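Local coordinates for fructose-bisphosphate aldolase (Plasmodium falciparum, PDB 4TR9), which belongs to the class I fructose-bisphosphate aldolase family and adopts a TIM-barrel fold, with four copies in the assembly, at residues Pro110-Asp115 with Ala146-Ala151; Thr155-Asp160 with Leu169-Thr174; Val194-Leu199 with Lys215-Val220; Pro238-Ala243 with Val275-Gly280; Thr263-Val268 with His300-Thr305. All blocks are in the same frame, centred on the assembly; numbering follows the deposited sequence.

Overall arrangement
All five contacts belong to one TIM barrel. From the N terminus, interaction 1 pairs neighbouring strands 109-113 and 150-157, closing the long connection that contains helix 136-146. Interaction 2 follows on the far end of strand 150-157, where the chain turns back into helix 168-187. Interaction 3 does the same one unit later with strand 191-198 and helix 206-226, touching interaction 2 through probable backbone hydrogen bonds and packing of Ile159 on Ile198. These three lie in series. Interactions 4 and 5 cross: segment 263-268 falls inside the loop closed by 238-243 with 275-280, while 300-305 lies beyond it. They tie strands 274-277 and 303-308 to the loop after 235-236 and to helix 253-267.

Interaction 1: residues Pro110-Asp115 with Ala146-Ala151; sequences PGIKVD and AGARFA
Two neighbouring parallel strands of the TIM barrel, 109-113 and 150-157, begin side by side here. Backbone hydrogen bonds set the register: Arg149 N donates to Pro110 O at 3.0 Å (165°), and Ile112 N donates to Phe150 O, also at 3.0 Å. A CH-pi contact lies on one face of this pairing, with Gly111 CA over the Phe150 ring, 3.6 Å from its centroid; CG of Phe150 takes the crowded position between N and the carbonyl carbon (chi1 70°). Apolar contacts gather about Ile112 and Ala151 on the other face, with Ala148 and Val114 from the adjoining loops: Ile112 CG2 meets Ala148 CB at 3.8 Å and Val114 CG1 meets Ala151 CB at 3.7 Å. Gly147 ends helix 136-146 in a Schellman motif, and the Pro110 ring lies on its carbonyl. Lys113, a residue of the ligand pocket, forms a salt bridge within its own segment: NZ reaches the syn lone pair of Asp115 OD2 at 2.5 Å.

Interaction 2: residues Thr155-Asp160 with Leu169-Thr174; sequences TVLVID and LSIHET
Thr174 faces the end of strand 150-157 from helix 168-187, which runs back nearly antiparallel to it (163°) in a beta-alpha-beta unit of the barrel. Its CB rests 3.8 Å from Thr155 CG2. OG1 stands anti to the carbonyl carbon (chi1 -74°) and turns to its own helix, donating to Ser170 O at 3.0 Å, a carbonyl that also accepts from Thr174 N. Thr174 OG1 also has Thr155 CG2 beside it at 3.3 Å, as the two threonines slide past each other. The other branch, CG2, packs 3.6 Å from Thr155 CG2 and meets Leu157 CD1 tip to tip at 3.7 Å. The other Leu157 branch, CD2, lies across Ile171 CG1 at 4.0 Å. Polar links pass through water. One water joins Thr155 OG1 to Thr174 O; Ser170 OG donates to a second at 2.6 Å, which binds Val156 O, and accepts from a third, held by Val158 N. Strand and helix thus meet mainly through hydrocarbon, while bridging waters serve the polar groups beside them.

Interaction 3: residues Val194-Leu199 with Lys215-Val220; sequences VEPEIL and KVLSCV
The closest packing lies toward the C-terminal end of strand 191-198, where Ile198 and Val216 meet tip to tip. Ile198 CG1 stands anti to the carbonyl carbon (chi1 -61°) and its chain is extended, which carries CD1 to within 3.8 Å of Val216 CG2. In the middle Pro196 presents its ring to three residues of helix 206-226: CB lies 4.0 Å from Val220 CG2, and CG meets Leu217 CD2, also at 4.0 Å, with the two side chains crossing at about a right angle. Looser is the approach of Pro196 CB to Val216 CG1, at 4.4 Å. Val194 adds one more touch, its CG1 end-on to Val220 CG1. The strand and helix axes pass 10.0 Å apart at 156°, and the layer between them is wholly hydrocarbon. Lys215, Ser218 and Cys219, on other sides of the helix, are partly exposed; Lys215 packs on Tyr7 of the third subunit. On the strand, Glu195 and Glu197 point away from the helix, Glu197 into a salt bridge with Arg154 and Glu195 into the ligand pocket. A strand packed on a helix outside and supplying pocket residues inside, toward its C-terminal end, is characteristic of a beta-alpha unit of a TIM barrel.

Interaction 4: residues Pro238-Ala243 with Val275-Gly280; sequences PNMVTA and VVFLSG
A water with two short bonds joins the backbones: it accepts from Met240 N at 2.7 Å and donates to Leu278 O at 2.5 Å. The direct link beside it is weak, Leu278 N pointing to Pro238 O over 3.4 Å. Leu278 CG occupies the crowded position between N and the carbonyl carbon (chi1 55°), which brings CG within 3.5 Å of Pro238 O. These links lie between two neighbouring strands of the TIM barrel, since Val276 of strand 274-277 also bonds through its backbone to Leu236 of strand 235-236. Pro238 turns its ring obliquely to Val275, with Pro238 CD 3.5 Å from Val275 CG1, and that methyl sits over the centre of one face of the Phe277 ring. Met240 crosses Phe277 at about a right angle on an extended chain: Met240 CG comes 3.7 Å from Phe277 CD1, Met240 CE 3.9 Å from Phe277 CB, and SD makes an oblique Met-aromatic contact, 5.4 Å from the ring centroid. Met240 also packs on Leu291.

Interaction 5: residues Thr263-Val268 with His300-Thr305; sequences TLRRTV and HPWALT
Trp302, just ahead of barrel strand 303-308, carries the contact of this strand with helix 253-267 on the outside of the TIM barrel. Its indole NE1 donates to Val268 O at 3.0 Å, a bent bond (143°) in which the donor stands well above the carbonyl plane while the oxygen lies near the plane of the ring. Val268 CG1 crosses obliquely to lie 3.6 Å from NE1. At the far corner of the indole, CH2 meets Leu264 CB at 3.7 Å and Arg265 CG at 3.6 Å, and the ring's rim points in plane at Arg265 CA. Alongside, Leu264 CD1 reaches Leu304 CD2 tip to tip at 3.8 Å. The Arg265 chain bends at chi3 so that NH2 lies 3.8 Å from Pro301 CD. In the next shell Pro301 CB sits over the centre of one face of the indole. The side chain of Trp302 is carried on a nearly eclipsed torsion (chi1 -4°), a sign of strain. A water links Arg265 NH2 to His300 ND1, and His300 NE2 is held by Ile294 O. Pro270 of the third subunit packs on Arg265, Pro301 and Trp302. Val268 is itself positioned by Leu264 O, which accepts from Thr267 N and, at 2.7 Å, from Val268 N. One turn back along the helix, Thr263 O accepts on a lone pair from Thr267 OG1 at 2.7 Å.

Interaction 1: residues Pro110-Asp115 with Ala146-Ala151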
# COMPACT_ATOMS: atom_id res chain seq x y z
N PRO A 110 -6.15 -35.91 6.54
CA PRO A 110 -7.35 -35.19 6.99
C PRO A 110 -7.20 -33.68 6.90
O PRO A 110 -6.18 -33.13 7.31
CB PRO A 110 -7.50 -35.64 8.45
CG PRO A 110 -6.70 -36.90 8.56
CD PRO A 110 -5.56 -36.72 7.62
N GLY A 111 -8.21 -33.01 6.35
CA GLY A 111 -8.23 -31.56 6.27
C GLY A 111 -9.47 -31.00 6.92
O GLY A 111 -10.45 -31.72 7.11
N ILE A 112 -9.45 -29.72 7.25
CA ILE A 112 -10.56 -29.11 7.97
C ILE A 112 -10.90 -27.71 7.47
O ILE A 112 -10.02 -26.87 7.26
CB ILE A 112 -10.28 -29.06 9.49
CG1 ILE A 112 -11.44 -28.42 10.25
CG2 ILE A 112 -8.96 -28.34 9.78
CD1 ILE A 112 -12.74 -29.19 10.14
N LYS A 113 -12.19 -27.47 7.26
CA LYS A 113 -12.70 -26.15 6.91
C LYS A 113 -12.80 -25.30 8.17
O LYS A 113 -13.49 -25.68 9.12
CB LYS A 113 -14.05 -26.27 6.22
CG LYS A 113 -14.76 -24.95 5.96
CD LYS A 113 -16.18 -25.20 5.49
CE LYS A 113 -16.89 -23.90 5.15
NZ LYS A 113 -16.26 -23.23 3.98
N VAL A 114 -12.13 -24.15 8.19
CA VAL A 114 -12.05 -23.34 9.39
C VAL A 114 -12.77 -22.00 9.27
O VAL A 114 -12.83 -21.23 10.23
CB VAL A 114 -10.59 -23.07 9.80
CG1 VAL A 114 -9.83 -24.38 9.92
CG2 VAL A 114 -9.92 -22.15 8.79
N ASP A 115 -13.31 -21.71 8.09
CA ASP A 115 -14.00 -20.44 7.88
C ASP A 115 -15.43 -20.49 8.41
O ASP A 115 -16.05 -21.56 8.43
CB ASP A 115 -13.99 -20.05 6.39
CG ASP A 115 -14.86 -20.94 5.54
OD1 ASP A 115 -16.08 -20.66 5.44
OD2 ASP A 115 -14.33 -21.91 4.96
N ALA A 146 -7.07 -33.73 16.67
CA ALA A 146 -8.14 -34.56 16.14
C ALA A 146 -7.67 -35.36 14.93
O ALA A 146 -8.26 -36.39 14.59
CB ALA A 146 -9.35 -33.71 15.77
N GLY A 147 -6.62 -34.88 14.28
CA GLY A 147 -6.04 -35.59 13.15
C GLY A 147 -5.82 -34.73 11.92
O GLY A 147 -5.21 -35.17 10.95
N ALA A 148 -6.33 -33.50 11.95
CA ALA A 148 -6.19 -32.59 10.82
C ALA A 148 -4.75 -32.13 10.66
O ALA A 148 -4.05 -31.88 11.64
CB ALA A 148 -7.12 -31.39 10.98
N ARG A 149 -4.30 -32.01 9.41
CA ARG A 149 -2.93 -31.60 9.13
C ARG A 149 -2.89 -30.42 8.15
O ARG A 149 -1.83 -29.86 7.90
CB ARG A 149 -2.12 -32.77 8.58
CG ARG A 149 -1.79 -33.83 9.62
CD ARG A 149 -0.95 -33.24 10.74
NE ARG A 149 -0.67 -34.21 11.79
CZ ARG A 149 -1.41 -34.36 12.89
NH1 ARG A 149 -1.07 -35.27 13.79
NH2 ARG A 149 -2.48 -33.60 13.07
N PHE A 150 -4.05 -30.06 7.61
CA PHE A 150 -4.15 -28.87 6.78
C PHE A 150 -5.54 -28.26 6.87
O PHE A 150 -6.52 -28.96 7.15
CB PHE A 150 -3.77 -29.18 5.32
CG PHE A 150 -4.78 -30.03 4.58
CD1 PHE A 150 -5.76 -29.44 3.80
CD2 PHE A 150 -4.72 -31.41 4.65
CE1 PHE A 150 -6.68 -30.22 3.11
CE2 PHE A 150 -5.63 -32.19 3.96
CZ PHE A 150 -6.61 -31.59 3.19
N ALA A 151 -5.64 -26.95 6.64
CA ALA A 151 -6.90 -26.24 6.79
C ALA A 151 -7.32 -25.53 5.50
O ALA A 151 -6.54 -25.44 4.55
CB ALA A 151 -6.80 -25.24 7.93

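Interaction 2: residues Thr155-Asp160 with Leu169-Thr174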
# COMPACT_ATOMS: atom_id res chain seq x y z
N THR A 155 -12.76 -17.56 0.31
CA THR A 155 -13.18 -16.18 0.11
C THR A 155 -13.76 -16.03 -1.29
O THR A 155 -13.36 -16.76 -2.21
CB THR A 155 -12.02 -15.19 0.31
OG1 THR A 155 -11.17 -15.65 1.37
CG2 THR A 155 -12.56 -13.81 0.66
N VAL A 156 -14.68 -15.10 -1.47
CA VAL A 156 -15.39 -14.97 -2.74
C VAL A 156 -15.30 -13.56 -3.32
O VAL A 156 -15.58 -12.57 -2.64
CB VAL A 156 -16.88 -15.34 -2.58
CG1 VAL A 156 -17.66 -14.98 -3.83
CG2 VAL A 156 -17.02 -16.83 -2.27
N LEU A 157 -14.90 -13.48 -4.58
CA LEU A 157 -14.88 -12.21 -5.32
C LEU A 157 -15.80 -12.30 -6.53
O LEU A 157 -15.99 -13.37 -7.11
CB LEU A 157 -13.46 -11.84 -5.76
CG LEU A 157 -12.41 -11.64 -4.67
CD1 LEU A 157 -11.68 -12.95 -4.35
CD2 LEU A 157 -11.42 -10.56 -5.08
N VAL A 158 -16.37 -11.16 -6.92
CA VAL A 158 -17.31 -11.12 -8.04
C VAL A 158 -16.76 -10.23 -9.16
O VAL A 158 -16.25 -9.15 -8.90
CB VAL A 158 -18.69 -10.59 -7.59
CG1 VAL A 158 -19.63 -10.47 -8.78
CG2 VAL A 158 -19.28 -11.49 -6.52
N ILE A 159 -16.87 -10.71 -10.39
CA ILE A 159 -16.49 -9.90 -11.55
C ILE A 159 -17.70 -9.20 -12.14
O ILE A 159 -18.60 -9.85 -12.70
CB ILE A 159 -15.80 -10.73 -12.64
CG1 ILE A 159 -14.42 -11.20 -12.17
CG2 ILE A 159 -15.65 -9.91 -13.92
CD1 ILE A 159 -13.64 -11.96 -13.22
N ASP A 160 -17.73 -7.88 -12.02
CA ASP A 160 -18.79 -7.07 -12.60
C ASP A 160 -18.20 -5.74 -13.05
O ASP A 160 -18.21 -4.76 -12.31
CB ASP A 160 -19.93 -6.85 -11.60
CG ASP A 160 -21.23 -6.44 -12.27
OD1 ASP A 160 -21.17 -5.82 -13.35
OD2 ASP A 160 -22.30 -6.74 -11.71
N LEU A 169 -11.39 -2.40 -2.18
CA LEU A 169 -11.77 -2.75 -0.82
C LEU A 169 -12.08 -4.24 -0.72
O LEU A 169 -11.71 -4.91 0.24
CB LEU A 169 -12.98 -1.93 -0.36
CG LEU A 169 -13.53 -2.22 1.03
CD1 LEU A 169 -12.43 -2.13 2.08
CD2 LEU A 169 -14.67 -1.27 1.37
N SER A 170 -12.76 -4.77 -1.74
CA SER A 170 -13.10 -6.18 -1.79
C SER A 170 -11.86 -7.05 -1.93
O SER A 170 -11.72 -8.07 -1.26
CB SER A 170 -14.06 -6.46 -2.94
OG SER A 170 -14.29 -7.85 -3.09
N ILE A 171 -10.95 -6.62 -2.80
CA ILE A 171 -9.73 -7.37 -3.07
C ILE A 171 -8.80 -7.40 -1.87
O ILE A 171 -8.23 -8.44 -1.54
CB ILE A 171 -8.97 -6.78 -4.28
CG1 ILE A 171 -9.83 -6.87 -5.54
CG2 ILE A 171 -7.65 -7.49 -4.50
CD1 ILE A 171 -9.18 -6.28 -6.77
N HIS A 172 -8.66 -6.26 -1.19
CA HIS A 172 -7.71 -6.16 -0.09
C HIS A 172 -8.22 -6.84 1.18
O HIS A 172 -7.44 -7.44 1.92
CB HIS A 172 -7.38 -4.70 0.21
CG HIS A 172 -6.16 -4.53 1.06
ND1 HIS A 172 -4.92 -5.00 0.68
CD2 HIS A 172 -5.98 -3.94 2.27
CE1 HIS A 172 -4.04 -4.71 1.62
NE2 HIS A 172 -4.66 -4.07 2.59
N GLU A 173 -9.52 -6.75 1.42
CA GLU A 173 -10.12 -7.46 2.55
C GLU A 173 -10.00 -8.97 2.35
O GLU A 173 -9.74 -9.71 3.29
CB GLU A 173 -11.58 -7.05 2.74
CG GLU A 173 -12.43 -8.04 3.53
CD GLU A 173 -11.96 -8.23 4.97
OE1 GLU A 173 -11.14 -7.42 5.45
OE2 GLU A 173 -12.43 -9.19 5.63
N THR A 174 -10.20 -9.40 1.11
CA THR A 174 -10.01 -10.80 0.75
C THR A 174 -8.57 -11.22 0.99
O THR A 174 -8.30 -12.23 1.63
CB THR A 174 -10.38 -11.06 -0.72
OG1 THR A 174 -11.81 -11.04 -0.87
CG2 THR A 174 -9.84 -12.40 -1.19
O HOH W 1 -10.34 -13.54 3.14
O HOH W 2 -15.21 -9.87 -1.81
O HOH W 3 -16.02 -8.78 -5.20

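Interaction 3: residues Val194-Leu199 with Lys215-Val220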
# COMPACT_ATOMS: atom_id res chain seq x y z
N VAL A 194 -5.08 -21.45 0.72
CA VAL A 194 -5.58 -20.11 0.41
C VAL A 194 -6.52 -20.15 -0.78
O VAL A 194 -6.12 -20.48 -1.90
CB VAL A 194 -4.42 -19.14 0.12
CG1 VAL A 194 -4.96 -17.76 -0.21
CG2 VAL A 194 -3.47 -19.09 1.31
N GLU A 195 -7.79 -19.82 -0.55
CA GLU A 195 -8.80 -19.88 -1.60
C GLU A 195 -9.44 -18.52 -1.87
O GLU A 195 -10.44 -18.16 -1.24
CB GLU A 195 -9.88 -20.90 -1.23
CG GLU A 195 -10.94 -21.10 -2.31
CD GLU A 195 -12.02 -22.08 -1.89
OE1 GLU A 195 -11.86 -22.72 -0.83
OE2 GLU A 195 -13.02 -22.21 -2.62
N PRO A 196 -8.85 -17.75 -2.80
CA PRO A 196 -9.46 -16.52 -3.29
C PRO A 196 -10.33 -16.77 -4.52
O PRO A 196 -9.96 -16.37 -5.62
CB PRO A 196 -8.25 -15.65 -3.64
CG PRO A 196 -7.23 -16.65 -4.08
CD PRO A 196 -7.48 -17.92 -3.30
N GLU A 197 -11.46 -17.44 -4.33
CA GLU A 197 -12.31 -17.83 -5.45
C GLU A 197 -12.97 -16.64 -6.13
O GLU A 197 -13.69 -15.87 -5.49
CB GLU A 197 -13.38 -18.82 -5.00
CG GLU A 197 -14.32 -19.24 -6.13
CD GLU A 197 -15.44 -20.14 -5.66
OE1 GLU A 197 -15.51 -20.43 -4.44
OE2 GLU A 197 -16.25 -20.57 -6.51
N ILE A 198 -12.72 -16.50 -7.42
CA ILE A 198 -13.41 -15.52 -8.24
C ILE A 198 -14.54 -16.19 -9.01
O ILE A 198 -14.30 -17.08 -9.83
CB ILE A 198 -12.46 -14.82 -9.22
CG1 ILE A 198 -11.35 -14.09 -8.47
CG2 ILE A 198 -13.22 -13.86 -10.11
CD1 ILE A 198 -10.38 -13.37 -9.37
N LEU A 199 -15.77 -15.78 -8.73
CA LEU A 199 -16.95 -16.37 -9.36
C LEU A 199 -16.95 -16.15 -10.87
O LEU A 199 -16.57 -15.09 -11.36
CB LEU A 199 -18.23 -15.80 -8.76
CG LEU A 199 -18.45 -16.07 -7.27
CD1 LEU A 199 -19.79 -15.51 -6.82
CD2 LEU A 199 -18.36 -17.56 -6.98
N LYS A 215 -4.71 -9.64 -11.05
CA LYS A 215 -4.71 -8.52 -10.12
C LYS A 215 -4.97 -8.98 -8.69
O LYS A 215 -4.32 -8.52 -7.75
CB LYS A 215 -5.75 -7.48 -10.53
CG LYS A 215 -5.80 -6.26 -9.63
CD LYS A 215 -6.94 -5.33 -10.02
CE LYS A 215 -6.98 -4.09 -9.14
NZ LYS A 215 -5.75 -3.26 -9.28
N VAL A 216 -5.92 -9.89 -8.53
CA VAL A 216 -6.28 -10.42 -7.22
C VAL A 216 -5.13 -11.23 -6.62
O VAL A 216 -4.75 -11.01 -5.46
CB VAL A 216 -7.54 -11.29 -7.28
CG1 VAL A 216 -7.78 -11.98 -5.94
CG2 VAL A 216 -8.75 -10.45 -7.67
N LEU A 217 -4.58 -12.15 -7.40
CA LEU A 217 -3.48 -13.00 -6.94
C LEU A 217 -2.26 -12.18 -6.54
O LEU A 217 -1.54 -12.55 -5.61
CB LEU A 217 -3.11 -14.02 -8.02
CG LEU A 217 -4.10 -15.16 -8.23
CD1 LEU A 217 -3.55 -16.18 -9.22
CD2 LEU A 217 -4.46 -15.83 -6.91
N SER A 218 -2.02 -11.08 -7.24
CA SER A 218 -0.91 -10.19 -6.91
C SER A 218 -1.08 -9.59 -5.52
O SER A 218 -0.12 -9.46 -4.77
CB SER A 218 -0.78 -9.08 -7.96
OG SER A 218 0.25 -8.17 -7.61
N CYS A 219 -2.32 -9.22 -5.20
CA CYS A 219 -2.62 -8.63 -3.90
C CYS A 219 -2.67 -9.70 -2.81
O CYS A 219 -2.31 -9.44 -1.66
CB CYS A 219 -3.95 -7.88 -3.96
SG CYS A 219 -4.37 -6.99 -2.44
N VAL A 220 -3.12 -10.90 -3.17
CA VAL A 220 -3.21 -12.00 -2.22
C VAL A 220 -1.82 -12.39 -1.72
O VAL A 220 -1.58 -12.44 -0.52
CB VAL A 220 -3.89 -13.23 -2.84
CG1 VAL A 220 -3.65 -14.47 -1.99
CG2 VAL A 220 -5.38 -12.98 -3.01

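Interaction 4: residues Pro238-Ala243 with Val275-Gly280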
# COMPACT_ATOMS: atom_id res chain seq x y z
N PRO A 238 -7.33 -21.41 -6.35
CA PRO A 238 -7.98 -20.40 -7.17
C PRO A 238 -8.96 -21.01 -8.16
O PRO A 238 -9.06 -22.24 -8.26
CB PRO A 238 -6.81 -19.76 -7.91
CG PRO A 238 -5.89 -20.93 -8.15
CD PRO A 238 -6.09 -21.90 -6.99
N ASN A 239 -9.67 -20.17 -8.90
CA ASN A 239 -10.53 -20.63 -9.97
C ASN A 239 -9.76 -20.68 -11.28
O ASN A 239 -8.81 -19.92 -11.47
CB ASN A 239 -11.75 -19.72 -10.11
CG ASN A 239 -11.37 -18.29 -10.44
OD1 ASN A 239 -10.43 -17.74 -9.87
ND2 ASN A 239 -12.09 -17.69 -11.39
N MET A 240 -10.17 -21.57 -12.17
CA MET A 240 -9.58 -21.62 -13.50
C MET A 240 -9.95 -20.36 -14.27
O MET A 240 -11.08 -19.88 -14.18
CB MET A 240 -10.04 -22.86 -14.26
CG MET A 240 -9.57 -24.18 -13.66
SD MET A 240 -10.15 -25.60 -14.61
CE MET A 240 -9.41 -26.94 -13.68
N VAL A 241 -9.00 -19.81 -15.02
CA VAL A 241 -9.27 -18.63 -15.82
C VAL A 241 -10.17 -18.99 -16.99
O VAL A 241 -9.71 -19.49 -18.02
CB VAL A 241 -7.97 -17.99 -16.34
CG1 VAL A 241 -8.29 -16.78 -17.20
CG2 VAL A 241 -7.07 -17.59 -15.18
N THR A 242 -11.47 -18.75 -16.82
CA THR A 242 -12.45 -19.07 -17.84
C THR A 242 -13.33 -17.87 -18.15
O THR A 242 -13.34 -16.89 -17.41
CB THR A 242 -13.36 -20.24 -17.40
OG1 THR A 242 -14.14 -19.85 -16.27
CG2 THR A 242 -12.53 -21.47 -17.04
N ALA A 243 -14.07 -17.95 -19.26
CA ALA A 243 -15.03 -16.92 -19.60
C ALA A 243 -16.23 -17.00 -18.66
O ALA A 243 -16.38 -17.98 -17.93
CB ALA A 243 -15.47 -17.06 -21.04
N VAL A 275 -0.72 -25.94 -6.74
CA VAL A 275 -1.97 -25.20 -6.84
C VAL A 275 -3.13 -26.15 -7.04
O VAL A 275 -3.14 -26.94 -7.99
CB VAL A 275 -1.92 -24.18 -8.00
CG1 VAL A 275 -3.32 -23.66 -8.31
CG2 VAL A 275 -0.98 -23.03 -7.66
N VAL A 276 -4.11 -26.09 -6.15
CA VAL A 276 -5.26 -26.99 -6.21
C VAL A 276 -6.52 -26.27 -6.71
O VAL A 276 -7.16 -25.52 -5.97
CB VAL A 276 -5.54 -27.62 -4.83
CG1 VAL A 276 -4.64 -28.82 -4.61
CG2 VAL A 276 -5.36 -26.60 -3.72
N PHE A 277 -6.86 -26.50 -7.97
CA PHE A 277 -8.00 -25.82 -8.59
C PHE A 277 -9.34 -26.27 -8.00
O PHE A 277 -9.48 -27.39 -7.52
CB PHE A 277 -8.01 -26.05 -10.10
CG PHE A 277 -6.89 -25.37 -10.82
CD1 PHE A 277 -6.92 -24.00 -11.05
CD2 PHE A 277 -5.80 -26.09 -11.28
CE1 PHE A 277 -5.89 -23.37 -11.71
CE2 PHE A 277 -4.77 -25.47 -11.95
CZ PHE A 277 -4.81 -24.10 -12.16
N LEU A 278 -10.32 -25.38 -8.05
CA LEU A 278 -11.68 -25.70 -7.62
C LEU A 278 -12.57 -25.89 -8.84
O LEU A 278 -12.44 -25.18 -9.84
CB LEU A 278 -12.23 -24.60 -6.70
CG LEU A 278 -12.24 -23.16 -7.21
CD1 LEU A 278 -13.56 -22.80 -7.87
CD2 LEU A 278 -11.93 -22.19 -6.07
N SER A 279 -13.47 -26.86 -8.76
CA SER A 279 -14.35 -27.19 -9.88
C SER A 279 -15.34 -26.07 -10.17
O SER A 279 -15.62 -25.76 -11.33
CB SER A 279 -15.10 -28.50 -9.62
OG SER A 279 -15.88 -28.41 -8.43
N GLY A 280 -15.85 -25.45 -9.12
CA GLY A 280 -16.83 -24.38 -9.27
C GLY A 280 -18.14 -24.91 -9.81
O GLY A 280 -18.65 -25.93 -9.34
O HOH W 4 -11.98 -23.40 -11.52

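Interaction 5: residues Thr263-Val268 with His300-Thr305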
# COMPACT_ATOMS: atom_id res chain seq x y z
N THR A 263 -1.63 -16.80 -16.27
CA THR A 263 -2.01 -16.04 -15.09
C THR A 263 -1.21 -16.48 -13.86
O THR A 263 -0.78 -15.65 -13.06
CB THR A 263 -3.52 -16.19 -14.79
OG1 THR A 263 -4.28 -15.83 -15.95
CG2 THR A 263 -3.92 -15.31 -13.62
N LEU A 264 -1.01 -17.79 -13.73
CA LEU A 264 -0.29 -18.34 -12.59
C LEU A 264 1.21 -18.03 -12.67
O LEU A 264 1.83 -17.69 -11.66
CB LEU A 264 -0.51 -19.85 -12.50
CG LEU A 264 -1.93 -20.30 -12.17
CD1 LEU A 264 -2.01 -21.82 -12.11
CD2 LEU A 264 -2.41 -19.68 -10.87
N ARG A 265 1.77 -18.15 -13.87
CA ARG A 265 3.20 -17.90 -14.06
C ARG A 265 3.55 -16.44 -13.80
O ARG A 265 4.68 -16.13 -13.41
CB ARG A 265 3.62 -18.30 -15.48
CG ARG A 265 3.64 -19.80 -15.72
CD ARG A 265 4.13 -20.12 -17.12
NE ARG A 265 5.48 -19.62 -17.36
CZ ARG A 265 6.59 -20.29 -17.06
NH1 ARG A 265 7.78 -19.76 -17.30
NH2 ARG A 265 6.51 -21.50 -16.51
N ARG A 266 2.59 -15.55 -14.01
CA ARG A 266 2.82 -14.13 -13.81
C ARG A 266 2.68 -13.70 -12.35
O ARG A 266 3.11 -12.60 -11.98
CB ARG A 266 1.84 -13.31 -14.66
CG ARG A 266 2.16 -13.28 -16.15
CD ARG A 266 1.10 -12.48 -16.90
NE ARG A 266 1.40 -12.38 -18.33
CZ ARG A 266 0.60 -11.78 -19.21
NH1 ARG A 266 0.94 -11.73 -20.49
NH2 ARG A 266 -0.54 -11.23 -18.81
N THR A 267 2.10 -14.56 -11.52
CA THR A 267 1.75 -14.15 -10.16
C THR A 267 2.26 -15.07 -9.05
O THR A 267 2.57 -14.60 -7.95
CB THR A 267 0.21 -14.03 -10.01
OG1 THR A 267 -0.40 -15.27 -10.38
CG2 THR A 267 -0.33 -12.92 -10.89
N VAL A 268 2.36 -16.37 -9.33
CA VAL A 268 2.66 -17.35 -8.29
C VAL A 268 4.13 -17.76 -8.24
O VAL A 268 4.62 -18.42 -9.15
CB VAL A 268 1.80 -18.62 -8.46
CG1 VAL A 268 2.11 -19.61 -7.35
CG2 VAL A 268 0.32 -18.27 -8.47
N HIS A 300 5.05 -27.98 -15.09
CA HIS A 300 5.01 -26.64 -14.52
C HIS A 300 5.91 -26.52 -13.29
O HIS A 300 6.23 -27.53 -12.66
CB HIS A 300 3.57 -26.26 -14.16
CG HIS A 300 2.63 -26.32 -15.31
ND1 HIS A 300 2.71 -25.47 -16.39
CD2 HIS A 300 1.57 -27.13 -15.56
CE1 HIS A 300 1.75 -25.75 -17.26
NE2 HIS A 300 1.04 -26.76 -16.77
N PRO A 301 6.33 -25.29 -12.95
CA PRO A 301 7.13 -25.04 -11.74
C PRO A 301 6.45 -25.53 -10.46
O PRO A 301 7.14 -25.87 -9.50
CB PRO A 301 7.27 -23.51 -11.73
CG PRO A 301 7.18 -23.13 -13.15
CD PRO A 301 6.19 -24.07 -13.77
N TRP A 302 5.12 -25.55 -10.46
CA TRP A 302 4.36 -26.09 -9.34
C TRP A 302 3.42 -27.18 -9.82
O TRP A 302 3.12 -27.27 -11.01
CB TRP A 302 3.56 -24.99 -8.64
CG TRP A 302 3.80 -23.60 -9.16
CD1 TRP A 302 4.47 -22.59 -8.53
CD2 TRP A 302 3.37 -23.07 -10.42
NE1 TRP A 302 4.47 -21.46 -9.32
CE2 TRP A 302 3.81 -21.73 -10.48
CE3 TRP A 302 2.65 -23.59 -11.50
CZ2 TRP A 302 3.56 -20.91 -11.58
CZ3 TRP A 302 2.40 -22.78 -12.59
CH2 TRP A 302 2.85 -21.46 -12.62
N ALA A 303 2.94 -28.00 -8.90
CA ALA A 303 1.97 -29.04 -9.23
C ALA A 303 0.59 -28.42 -9.40
O ALA A 303 0.04 -27.83 -8.47
CB ALA A 303 1.95 -30.12 -8.16
N LEU A 304 0.03 -28.54 -10.60
CA LEU A 304 -1.30 -28.01 -10.88
C LEU A 304 -2.34 -29.12 -10.85
O LEU A 304 -2.71 -29.67 -11.89
CB LEU A 304 -1.32 -27.28 -12.22
CG LEU A 304 -0.35 -26.11 -12.34
CD1 LEU A 304 -0.58 -25.34 -13.63
CD2 LEU A 304 -0.48 -25.19 -11.14
N THR A 305 -2.81 -29.44 -9.65
CA THR A 305 -3.79 -30.51 -9.47
C THR A 305 -5.16 -29.94 -9.10
O THR A 305 -5.50 -28.82 -9.48
CB THR A 305 -3.33 -31.51 -8.40
OG1 THR A 305 -4.39 -32.43 -8.11
CG2 THR A 305 -2.91 -30.79 -7.12
O HOH W 5 4.54 -23.61 -17.00